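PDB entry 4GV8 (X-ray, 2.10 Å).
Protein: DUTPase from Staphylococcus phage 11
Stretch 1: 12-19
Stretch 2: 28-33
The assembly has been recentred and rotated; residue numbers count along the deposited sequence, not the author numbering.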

# COMPACT_ATOMS: atom_id res chain seq x y z
N GLU B 12 16.88 24.80 3.51
CA GLU B 12 16.06 25.80 4.16
C GLU B 12 14.55 25.50 4.02
O GLU B 12 13.77 25.99 4.83
CB GLU B 12 16.38 27.22 3.61
CG GLU B 12 16.05 27.47 2.12
CD GLU B 12 16.31 28.92 1.65
OE1 GLU B 12 16.86 29.78 2.39
OE2 GLU B 12 15.96 29.20 0.48
N ASN B 13 14.18 24.72 2.99
CA ASN B 13 12.77 24.31 2.71
C ASN B 13 12.30 23.09 3.55
O ASN B 13 11.11 22.74 3.55
CB ASN B 13 12.62 24.02 1.21
CG ASN B 13 12.88 25.27 0.34
OD1 ASN B 13 12.59 26.39 0.74
ND2 ASN B 13 13.44 25.07 -0.86
N ALA B 14 13.24 22.47 4.28
CA ALA B 14 12.99 21.26 5.08
C ALA B 14 12.40 21.58 6.45
O ALA B 14 12.50 22.68 6.96
CB ALA B 14 14.25 20.43 5.24
N ARG B 15 11.76 20.59 7.04
CA ARG B 15 11.16 20.81 8.33
C ARG B 15 11.25 19.54 9.09
O ARG B 15 10.98 18.46 8.54
CB ARG B 15 9.69 21.16 8.19
CG ARG B 15 9.07 21.41 9.56
CD ARG B 15 7.67 21.92 9.41
NE ARG B 15 6.99 21.87 10.69
CZ ARG B 15 5.75 22.31 10.91
NH1 ARG B 15 5.03 22.86 9.91
NH2 ARG B 15 5.22 22.19 12.12
N MET B 16 11.61 19.68 10.36
CA MET B 16 11.71 18.54 11.26
C MET B 16 10.39 17.76 11.21
O MET B 16 9.32 18.35 11.38
CB MET B 16 12.02 19.00 12.71
CG MET B 16 13.50 19.15 13.00
SD MET B 16 14.54 17.71 12.65
CE MET B 16 14.39 16.81 14.20
N PRO B 17 10.45 16.45 10.92
CA PRO B 17 9.23 15.65 11.10
C PRO B 17 8.62 15.81 12.50
O PRO B 17 9.27 16.26 13.44
CB PRO B 17 9.72 14.23 10.92
CG PRO B 17 10.91 14.37 10.03
CD PRO B 17 11.59 15.63 10.46
N GLU B 18 7.37 15.41 12.64
CA GLU B 18 6.56 15.82 13.78
C GLU B 18 5.54 14.76 14.14
O GLU B 18 4.73 14.35 13.30
CB GLU B 18 5.79 17.07 13.36
CG GLU B 18 5.63 18.14 14.40
CD GLU B 18 4.79 19.27 13.84
OE1 GLU B 18 3.84 19.00 13.06
OE2 GLU B 18 5.09 20.44 14.18
N ARG B 19 5.55 14.35 15.40
CA ARG B 19 4.55 13.43 15.95
C ARG B 19 3.37 14.15 16.53
O ARG B 19 3.53 14.94 17.49
CB ARG B 19 5.15 12.64 17.07
CG ARG B 19 6.24 11.77 16.59
CD ARG B 19 6.80 11.00 17.74
NE ARG B 19 5.81 10.09 18.27
CZ ARG B 19 5.96 9.43 19.42
NH1 ARG B 19 7.07 9.56 20.15
NH2 ARG B 19 4.99 8.63 19.84
N ASP B 28 4.96 12.86 11.12
CA ASP B 28 4.47 13.54 9.95
C ASP B 28 5.61 14.20 9.22
O ASP B 28 6.54 14.74 9.79
CB ASP B 28 3.36 14.51 10.33
CG ASP B 28 2.06 13.79 10.69
OD1 ASP B 28 1.69 12.78 10.02
OD2 ASP B 28 1.40 14.27 11.62
N ILE B 29 5.53 14.07 7.91
CA ILE B 29 6.59 14.44 7.00
C ILE B 29 6.03 15.53 6.08
O ILE B 29 4.89 15.40 5.58
CB ILE B 29 7.04 13.23 6.15
CG1 ILE B 29 7.62 12.12 7.01
CG2 ILE B 29 8.06 13.66 5.13
CD1 ILE B 29 9.05 12.41 7.48
N PHE B 30 6.87 16.55 5.81
CA PHE B 30 6.47 17.75 5.07
C PHE B 30 7.15 17.84 3.72
O PHE B 30 8.30 17.48 3.57
CB PHE B 30 6.73 19.03 5.89
CG PHE B 30 6.13 19.01 7.26
CD1 PHE B 30 4.91 19.60 7.49
CD2 PHE B 30 6.80 18.41 8.32
CE1 PHE B 30 4.34 19.57 8.74
CE2 PHE B 30 6.23 18.36 9.58
CZ PHE B 30 5.00 18.93 9.79
N SER B 31 6.41 18.37 2.75
CA SER B 31 6.96 18.62 1.43
C SER B 31 7.98 19.78 1.48
O SER B 31 7.74 20.79 2.11
CB SER B 31 5.84 18.97 0.44
OG SER B 31 6.38 19.16 -0.85
N ALA B 32 9.13 19.60 0.82
CA ALA B 32 10.09 20.65 0.61
C ALA B 32 9.87 21.29 -0.76
O ALA B 32 10.67 22.12 -1.16
CB ALA B 32 11.50 20.10 0.69
N GLU B 33 8.81 20.88 -1.48
CA GLU B 33 8.55 21.40 -2.84
C GLU B 33 7.11 21.77 -3.12
O GLU B 33 6.17 21.20 -2.52
CB GLU B 33 9.15 20.51 -3.97
CG GLU B 33 8.61 19.11 -4.18
CD GLU B 33 9.21 18.41 -5.41
OE1 GLU B 33 8.65 18.55 -6.55
OE2 GLU B 33 10.22 17.66 -5.25
O HOH W 1 8.87 21.37 4.59
O HOH W 2 13.46 21.98 -1.90
O HOH W 3 10.57 18.65 5.02
O HOH W 4 9.44 16.69 6.92

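Two antiparallel segments need not be zipped together by direct hydrogen bonds along their whole length, and this contact from a phage dUTPase illustrates how other interactions take over. Direct backbone pairing is confined to Glu 18 and Asp 28, which form an antiparallel bridge: Asp 28 N donates to Glu 18 O at 2.7 Å, and Glu 18 N to Asp 28 O at 3.0 Å. Within the first segment, a salt bridge, Arg 15 NH2 to Glu 18 OE2 at 2.7 Å, ties down the arginine's tip, though its hydrogen bond is weak. Pro 17 CA also approaches Asp 28 O, at 3.1 Å, in a CA-H...O contact.

Farther along, the backbones part, with the CA atoms of Arg 15 and Phe 30 6.5 Å apart, and water fills the gap. One water accepts from Phe 30 N and donates to Arg 15 O; another accepts from Arg 15 N and lies within hydrogen-bonding reach of Phe 30 O. Two more waters link Asn 13 to Ser 31 and Ala 32.

The extended Arg 15 lays its guanidinium flat on the Phe 30 ring, the planes 5° apart, while its CD sits over the ring face, 3.7 Å from the centroid. Glu 18 OE1 meets the ring edge, 3.5 Å from Phe 30 CZ. Apolar packing adds Pro 17 CG against Ile 29 CD1 at 3.7 Å.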